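PDB 3HN2: 2-dehydropantoate 2-reductase from Geobacter metallireducens, which probably catalyses the NADPH-dependent reduction of ketopantoate (2-dehydropantoate) to (R)-pantoate, the second step from 3-methyl-2-oxobutanoate in pantothenate biosynthesis. Local coordinates for residues Trp189-Asn194 and Pro290-Leu295; Pro257-Asp262 and Ala272-Thr277. All coordinates share one frame; numbering follows the deposited sequence.

Interaction 1 (Trp189-Asn194 and Pro290-Leu295); sequences WNIPFN and PRVEML
Ile191 faces Val292 and Leu295 where two helices, 179-200 and 290-302, pack against each other within the helical C-terminal domain of the ketopantoate reductase fold. The contact is apolar and buried, with no hydrogen bond from one segment to the other, and the chains come nearest at Ile191 and Val292, whose CA atoms are 7.5 Å apart. Along 189-194, Trp189 comes first and lies well back from 290-295, its indole NE1 hydrogen-bonded to Thr249 OG1. Ile191 then supplies the side chain that reaches across. With CG1 beside the backbone N (chi1 -71°), CG2 falls anti to that N and rests against Val292 at 3.9 Å from CG1; the end of the longer branch adds a second touch, CD1 lying 4.2 Å from the same Val292 CG1. The two side chains cross at about a right angle, and both branches of the isoleucine reach the same valine methyl. Ile220 of helix 211-229 also packs on Ile191, while helix 271-284 borders the contact through Phe275, which touches Ile191 and Leu295, and Leu279, which touches Val292. Pro192, next in line, has no N-H to give to the preceding turn, and the helix is kinked there. At the start of 290-302, the Glu223 carboxylate accepts a hydrogen bond from Val292 N and forms a salt bridge with Arg291. One turn after Val292, Leu295 approaches the isoleucine backbone instead of its side chain: Leu295 CD2 lies 3.8 Å from Ile191 O.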
ATOM      1  N   TRP A 189       2.250  13.284   0.089  1.00 45.35           N
ATOM      2  CA  TRP A 189       1.973  12.234   1.059  1.00 45.33           C
ATOM      3  C   TRP A 189       2.389  12.631   2.471  1.00 47.04           C
ATOM      4  O   TRP A 189       1.641  12.392   3.439  1.00 34.55           O
ATOM      5  CB  TRP A 189       2.661  10.919   0.670  1.00 38.71           C
ATOM      6  CG  TRP A 189       2.132   9.786   1.469  1.00 43.96           C
ATOM      7  CD1 TRP A 189       1.050   9.001   1.166  1.00 32.31           C
ATOM      8  CD2 TRP A 189       2.619   9.328   2.737  1.00 45.86           C
ATOM      9  NE1 TRP A 189       0.855   8.071   2.154  1.00 22.24           N
ATOM     10  CE2 TRP A 189       1.789   8.253   3.138  1.00 24.96           C
ATOM     11  CE3 TRP A 189       3.679   9.718   3.571  1.00 22.40           C
ATOM     12  CZ2 TRP A 189       1.988   7.559   4.334  1.00 21.40           C
ATOM     13  CZ3 TRP A 189       3.877   9.031   4.775  1.00 26.30           C
ATOM     14  CH2 TRP A 189       3.030   7.961   5.142  1.00 48.16           C
ATOM     15  N   ASN A 190       3.593  13.205   2.579  1.00 29.97           N
ATOM     16  CA  ASN A 190       4.229  13.489   3.868  1.00 27.07           C
ATOM     17  C   ASN A 190       3.537  14.560   4.683  1.00 31.62           C
ATOM     18  O   ASN A 190       3.649  14.576   5.901  1.00 44.90           O
ATOM     19  CB  ASN A 190       5.699  13.906   3.673  1.00 44.66           C
ATOM     20  CG  ASN A 190       6.680  12.760   3.882  1.00 53.90           C
ATOM     21  OD1 ASN A 190       6.298  11.585   3.957  1.00 41.96           O
ATOM     22  ND2 ASN A 190       7.961  13.101   3.969  1.00 64.40           N
ATOM     23  N   ILE A 191       2.842  15.475   4.019  1.00 28.64           N
ATOM     24  CA  ILE A 191       2.214  16.576   4.737  1.00 28.24           C
ATOM     25  C   ILE A 191       0.915  16.158   5.462  1.00 33.21           C
ATOM     26  O   ILE A 191       0.864  16.305   6.684  1.00 30.45           O
ATOM     27  CB  ILE A 191       2.144  17.887   3.898  1.00 28.51           C
ATOM     28  CG1 ILE A 191       3.562  18.469   3.751  1.00 40.41           C
ATOM     29  CG2 ILE A 191       1.220  18.905   4.545  1.00 36.42           C
ATOM     30  CD1 ILE A 191       3.668  19.729   2.906  1.00 25.98           C
ATOM     31  N   PRO A 192      -0.109  15.613   4.742  1.00 34.29           N
ATOM     32  CA  PRO A 192      -1.294  15.139   5.497  1.00 37.41           C
ATOM     33  C   PRO A 192      -0.987  14.058   6.525  1.00 28.35           C
ATOM     34  O   PRO A 192      -1.455  14.143   7.648  1.00 30.34           O
ATOM     35  CB  PRO A 192      -2.227  14.584   4.409  1.00 30.04           C
ATOM     36  CG  PRO A 192      -1.343  14.354   3.228  1.00 42.17           C
ATOM     37  CD  PRO A 192      -0.298  15.416   3.292  1.00 31.60           C
ATOM     38  N   PHE A 193      -0.141  13.104   6.170  1.00 41.58           N
ATOM     39  CA  PHE A 193       0.050  11.929   7.007  1.00 36.73           C
ATOM     40  C   PHE A 193       1.094  12.068   8.111  1.00 47.36           C
ATOM     41  O   PHE A 193       0.787  11.772   9.261  1.00 54.07           O
ATOM     42  CB  PHE A 193       0.206  10.685   6.139  1.00 35.34           C
ATOM     43  CG  PHE A 193      -1.031  10.373   5.344  1.00 31.78           C
ATOM     44  CD1 PHE A 193      -1.119  10.719   4.001  1.00 17.33           C
ATOM     45  CD2 PHE A 193      -2.140   9.782   5.958  1.00 26.45           C
ATOM     46  CE1 PHE A 193      -2.275  10.450   3.265  1.00 48.62           C
ATOM     47  CE2 PHE A 193      -3.300   9.511   5.228  1.00 24.90           C
ATOM     48  CZ  PHE A 193      -3.372   9.845   3.884  1.00 33.16           C
ATOM     49  N   ASN A 194       2.300  12.550   7.809  1.00 44.23           N
ATOM     50  CA  ASN A 194       3.224  12.884   8.908  1.00 46.61           C
ATOM     51  C   ASN A 194       2.735  14.053   9.778  1.00 47.96           C
ATOM     52  O   ASN A 194       3.159  14.192  10.923  1.00 56.88           O
ATOM     53  CB  ASN A 194       4.653  13.125   8.420  1.00 52.91           C
ATOM     54  CG  ASN A 194       5.355  11.846   8.026  1.00 54.84           C
ATOM     55  OD1 ASN A 194       4.953  11.171   7.079  1.00 82.11           O
ATOM     56  ND2 ASN A 194       6.415  11.508   8.747  1.00 41.21           N
ATOM     57  N   PRO A 290      -3.966  27.510   3.520  1.00 50.13           N
ATOM     58  CA  PRO A 290      -4.446  27.672   4.900  1.00 46.99           C
ATOM     59  C   PRO A 290      -4.335  26.413   5.749  1.00 43.98           C
ATOM     60  O   PRO A 290      -4.083  26.502   6.954  1.00 44.57           O
ATOM     61  CB  PRO A 290      -5.923  28.051   4.724  1.00 44.92           C
ATOM     62  CG  PRO A 290      -6.080  28.412   3.280  1.00 52.96           C
ATOM     63  CD  PRO A 290      -5.075  27.591   2.554  1.00 45.69           C
ATOM     64  N   ARG A 291      -4.513  25.253   5.125  1.00 46.08           N
ATOM     65  CA  ARG A 291      -4.542  23.990   5.861  1.00 38.26           C
ATOM     66  C   ARG A 291      -3.148  23.555   6.285  1.00 27.32           C
ATOM     67  O   ARG A 291      -2.926  23.188   7.458  1.00  8.23           O
ATOM     68  CB  ARG A 291      -5.268  22.898   5.064  1.00 36.77           C
ATOM     69  CG  ARG A 291      -6.783  23.090   5.025  1.00 53.31           C
ATOM     70  CD  ARG A 291      -7.503  22.004   4.207  1.00 40.35           C
ATOM     71  NE  ARG A 291      -8.753  22.512   3.637  1.00 26.74           N
ATOM     72  CZ  ARG A 291      -8.853  23.178   2.485  1.00 37.33           C
ATOM     73  NH1 ARG A 291      -7.778  23.435   1.747  1.00 57.77           N
ATOM     74  NH2 ARG A 291     -10.035  23.601   2.067  1.00 17.14           N
ATOM     75  N   VAL A 292      -2.195  23.640   5.347  1.00 25.70           N
ATOM     76  CA  VAL A 292      -0.785  23.353   5.659  1.00 10.86           C
ATOM     77  C   VAL A 292      -0.338  24.275   6.789  1.00  2.00           C
ATOM     78  O   VAL A 292       0.341  23.835   7.726  1.00  7.20           O
ATOM     79  CB  VAL A 292       0.148  23.403   4.411  1.00 35.01           C
ATOM     80  CG1 VAL A 292       1.508  22.805   4.739  1.00 38.70           C
ATOM     81  CG2 VAL A 292      -0.469  22.634   3.216  1.00 14.85           C
ATOM     82  N   GLU A 293      -0.850  25.500   6.790  1.00  2.00           N
ATOM     83  CA  GLU A 293      -0.428  26.499   7.767  1.00 25.88           C
ATOM     84  C   GLU A 293      -0.937  26.191   9.133  1.00 32.84           C
ATOM     85  O   GLU A 293      -0.164  26.153  10.088  1.00 51.37           O
ATOM     86  CB  GLU A 293      -0.864  27.909   7.369  1.00 35.52           C
ATOM     87  CG  GLU A 293       0.299  28.776   6.902  1.00 51.14           C
ATOM     88  CD  GLU A 293       0.010  30.259   7.012  1.00 68.51           C
ATOM     89  OE1 GLU A 293      -0.255  30.735   8.135  1.00 66.24           O
ATOM     90  OE2 GLU A 293       0.062  30.950   5.973  1.00 95.00           O
ATOM     91  N   MET A 294      -2.244  25.963   9.211  1.00 42.43           N
ATOM     92  CA  MET A 294      -2.895  25.550  10.430  1.00 34.04           C
ATOM     93  C   MET A 294      -2.209  24.307  10.987  1.00 37.78           C
ATOM     94  O   MET A 294      -1.846  24.285  12.164  1.00 39.44           O
ATOM     95  CB  MET A 294      -4.368  25.282  10.148  1.00 44.42           C
ATOM     96  CG  MET A 294      -5.197  25.051  11.373  1.00 25.66           C
ATOM     97  SD  MET A 294      -6.934  25.105  10.973  1.00 40.06           S
ATOM     98  CE  MET A 294      -7.551  24.250  12.416  1.00 12.45           C
ATOM     99  N   LEU A 295      -1.983  23.310  10.124  1.00 29.21           N
ATOM    100  CA  LEU A 295      -1.281  22.083  10.514  1.00 24.69           C
ATOM    101  C   LEU A 295       0.118  22.332  11.089  1.00 31.55           C
ATOM    102  O   LEU A 295       0.401  21.925  12.221  1.00 31.31           O
ATOM    103  CB  LEU A 295      -1.216  21.109   9.339  1.00 32.85           C
ATOM    104  CG  LEU A 295      -0.917  19.628   9.621  1.00 38.44           C
ATOM    105  CD1 LEU A 295      -1.533  19.148  10.926  1.00 34.01           C
ATOM    106  CD2 LEU A 295      -1.429  18.792   8.461  1.00 30.37           C
TER

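Interaction 2 (Pro257-Asp262 and Ala272-Thr277); sequences PSMEID and AAIFRT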
ATOM      1  N   PRO A 257       3.577   6.737  10.873  1.00 51.27           N
ATOM      2  CA  PRO A 257       4.627   7.486  10.176  1.00 48.38           C
ATOM      3  C   PRO A 257       5.755   7.941  11.089  1.00 46.42           C
ATOM      4  O   PRO A 257       5.596   7.956  12.307  1.00 43.38           O
ATOM      5  CB  PRO A 257       3.884   8.717   9.644  1.00 46.58           C
ATOM      6  CG  PRO A 257       2.485   8.301   9.554  1.00 47.19           C
ATOM      7  CD  PRO A 257       2.265   7.386  10.712  1.00 52.20           C
ATOM      8  N   SER A 258       6.875   8.328  10.480  1.00 53.04           N
ATOM      9  CA  SER A 258       8.099   8.692  11.201  1.00 48.95           C
ATOM     10  C   SER A 258       7.906   9.781  12.248  1.00 50.28           C
ATOM     11  O   SER A 258       8.442   9.674  13.351  1.00 58.37           O
ATOM     12  CB  SER A 258       9.193   9.099  10.214  1.00 53.95           C
ATOM     13  OG  SER A 258       8.759  10.159   9.378  1.00 61.43           O
ATOM     14  N   MET A 259       7.122  10.805  11.906  1.00 50.89           N
ATOM     15  CA  MET A 259       6.860  11.945  12.789  1.00 51.91           C
ATOM     16  C   MET A 259       6.062  11.589  14.039  1.00 53.24           C
ATOM     17  O   MET A 259       6.301  12.157  15.108  1.00 57.34           O
ATOM     18  CB  MET A 259       6.140  13.060  12.034  1.00 57.62           C
ATOM     19  CG  MET A 259       7.043  14.147  11.475  1.00 63.68           C
ATOM     20  SD  MET A 259       6.117  15.650  11.086  1.00 56.22           S
ATOM     21  CE  MET A 259       5.477  16.034  12.688  1.00 37.21           C
ATOM     22  N   GLU A 260       5.113  10.664  13.894  1.00 52.11           N
ATOM     23  CA  GLU A 260       4.316  10.174  15.015  1.00 49.91           C
ATOM     24  C   GLU A 260       5.188   9.377  15.990  1.00 53.26           C
ATOM     25  O   GLU A 260       5.062   9.523  17.209  1.00 54.20           O
ATOM     26  CB  GLU A 260       3.144   9.323  14.507  1.00 48.99           C
ATOM     27  CG  GLU A 260       2.242   8.770  15.619  1.00 47.22           C
ATOM     28  CD  GLU A 260       1.048   7.975  15.112  1.00 55.41           C
ATOM     29  OE1 GLU A 260       0.937   7.737  13.889  1.00 46.28           O
ATOM     30  OE2 GLU A 260       0.216   7.579  15.957  1.00 66.46           O
ATOM     31  N   ILE A 261       6.074   8.549  15.437  1.00 56.81           N
ATOM     32  CA  ILE A 261       7.029   7.755  16.215  1.00 60.37           C
ATOM     33  C   ILE A 261       7.962   8.669  17.014  1.00 58.82           C
ATOM     34  O   ILE A 261       8.202   8.437  18.200  1.00 58.76           O
ATOM     35  CB  ILE A 261       7.846   6.781  15.303  1.00 61.72           C
ATOM     36  CG1 ILE A 261       6.923   5.806  14.551  1.00 53.67           C
ATOM     37  CG2 ILE A 261       8.919   6.020  16.101  1.00 65.97           C
ATOM     38  CD1 ILE A 261       6.039   4.922  15.437  1.00 60.75           C
ATOM     39  N   ASP A 262       8.449   9.721  16.359  1.00 59.24           N
ATOM     40  CA  ASP A 262       9.287  10.733  17.003  1.00 65.96           C
ATOM     41  C   ASP A 262       8.558  11.474  18.132  1.00 67.34           C
ATOM     42  O   ASP A 262       9.163  11.806  19.155  1.00 71.95           O
ATOM     43  CB  ASP A 262       9.808  11.731  15.964  1.00 66.89           C
ATOM     44  CG  ASP A 262      10.811  11.117  15.000  1.00 79.07           C
ATOM     45  OD1 ASP A 262      11.652  10.300  15.433  1.00 90.54           O
ATOM     46  OD2 ASP A 262      10.769  11.468  13.801  1.00 85.87           O
ATOM     47  N   ALA A 272      10.272  22.114  10.206  1.00 40.08           N
ATOM     48  CA  ALA A 272      10.920  23.120   9.358  1.00 25.87           C
ATOM     49  C   ALA A 272      10.987  22.685   7.895  1.00 25.19           C
ATOM     50  O   ALA A 272      10.440  23.363   7.020  1.00 31.74           O
ATOM     51  CB  ALA A 272      12.290  23.463   9.897  1.00 37.85           C
ATOM     52  N   ALA A 273      11.586  21.524   7.645  1.00 34.46           N
ATOM     53  CA  ALA A 273      11.772  21.014   6.279  1.00 39.14           C
ATOM     54  C   ALA A 273      10.498  20.484   5.605  1.00 42.87           C
ATOM     55  O   ALA A 273      10.274  20.741   4.421  1.00 45.22           O
ATOM     56  CB  ALA A 273      12.854  19.955   6.263  1.00 46.75           C
ATOM     57  N   ILE A 274       9.672  19.750   6.345  1.00 36.10           N
ATOM     58  CA  ILE A 274       8.439  19.191   5.780  1.00 38.67           C
ATOM     59  C   ILE A 274       7.345  20.255   5.554  1.00 41.66           C
ATOM     60  O   ILE A 274       6.655  20.233   4.528  1.00 36.38           O
ATOM     61  CB  ILE A 274       7.915  17.981   6.622  1.00 42.07           C
ATOM     62  CG1 ILE A 274       8.953  16.852   6.644  1.00 37.43           C
ATOM     63  CG2 ILE A 274       6.599  17.442   6.070  1.00 36.44           C
ATOM     64  CD1 ILE A 274       8.760  15.855   7.778  1.00 50.93           C
ATOM     65  N   PHE A 275       7.215  21.200   6.487  1.00 46.45           N
ATOM     66  CA  PHE A 275       6.090  22.142   6.475  1.00 43.88           C
ATOM     67  C   PHE A 275       6.463  23.596   6.202  1.00 47.28           C
ATOM     68  O   PHE A 275       5.906  24.215   5.297  1.00 51.76           O
ATOM     69  CB  PHE A 275       5.324  22.083   7.794  1.00 44.21           C
ATOM     70  CG  PHE A 275       4.581  20.806   8.018  1.00 42.94           C
ATOM     71  CD1 PHE A 275       3.247  20.693   7.644  1.00 43.80           C
ATOM     72  CD2 PHE A 275       5.194  19.728   8.644  1.00 59.59           C
ATOM     73  CE1 PHE A 275       2.540  19.518   7.877  1.00 46.92           C
ATOM     74  CE2 PHE A 275       4.496  18.542   8.873  1.00 56.09           C
ATOM     75  CZ  PHE A 275       3.169  18.440   8.485  1.00 40.32           C
ATOM     76  N   ARG A 276       7.379  24.150   6.994  1.00 48.27           N
ATOM     77  CA  ARG A 276       7.638  25.596   6.941  1.00 47.71           C
ATOM     78  C   ARG A 276       8.382  26.042   5.681  1.00 46.29           C
ATOM     79  O   ARG A 276       8.107  27.122   5.154  1.00 39.41           O
ATOM     80  CB  ARG A 276       8.319  26.105   8.218  1.00 41.60           C
ATOM     81  CG  ARG A 276       7.399  26.149   9.442  1.00 31.29           C
ATOM     82  CD  ARG A 276       6.302  27.201   9.279  1.00 52.11           C
ATOM     83  NE  ARG A 276       5.334  27.197  10.375  1.00 40.55           N
ATOM     84  CZ  ARG A 276       4.150  27.803  10.328  1.00 54.76           C
ATOM     85  NH1 ARG A 276       3.796  28.467   9.235  1.00 40.18           N
ATOM     86  NH2 ARG A 276       3.317  27.748  11.371  1.00 28.62           N
ATOM     87  N   THR A 277       9.287  25.190   5.198  1.00 48.04           N
ATOM     88  CA  THR A 277      10.006  25.414   3.930  1.00 45.71           C
ATOM     89  C   THR A 277       9.086  25.366   2.688  1.00 45.68           C
ATOM     90  O   THR A 277       9.147  26.288   1.868  1.00 46.41           O
ATOM     91  CB  THR A 277      11.249  24.469   3.771  1.00 36.61           C
ATOM     92  OG1 THR A 277      12.083  24.560   4.933  1.00 41.01           O
ATOM     93  CG2 THR A 277      12.062  24.832   2.552  1.00 50.83           C
TER
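An unusual first torsion (chi1 -95°) followed by an extended second one carries the sulfur of Met259 across to helix 271-284, where Phe275 holds CG anti to its carbonyl carbon (chi1 -68°); together these bring the thioether to the rim of the phenyl ring. Met259 SD lies 4.0 Å from Phe275 CE2 and 5.4 Å from the ring centroid. At 84° off the ring normal, the sulfur sits almost in the ring plane, an edge-type Met-aromatic contact. The same SD also lies against Ile274, 4.2 Å from CD1, so neighbouring residues of one helix touch the sulfur from different directions. That helix widens into a pi-type turn here: Thr277 N donates to Ala272 O at 2.8 Å. The same carbonyl takes a second bond, from Thr277 OG1 to Ala272 O at 2.9 Å, with the hydroxyl well above the carbonyl plane. Pro257 occupies the N-cap position of the opposing helix, two residues before Met259. Around this pair, Met259 also touches Leu299, and Phe275 packs on Leu295 and Ala296, all of helix 290-302, whereas helix 179-200 meets Met259 through Asn194 and Phe275 through Ile191.

Overall arrangement
Both interactions are buried and belong to the helical C-terminal part of the chain, yet they join different pairs of elements: interaction 1 joins helices 179-200 and 290-302, and interaction 2 joins 258-264 and 271-284. Their centres are 10 Å apart, with interaction 2 nearer the chain centre (about 10 Å against 17 Å). Interaction 1 rests on branched aliphatic side chains, interaction 2 on sulfur and an aromatic ring. They meet directly: Ile191 CD1 comes 3.4 Å from Ile274 O, and Met259 SD lies 3.3 Å from Asn194 O. Helix 271-284 packs beside both helices of interaction 1, with Phe275 against Ile191 and Leu295, and the buried side chains of the two contacts adjoin.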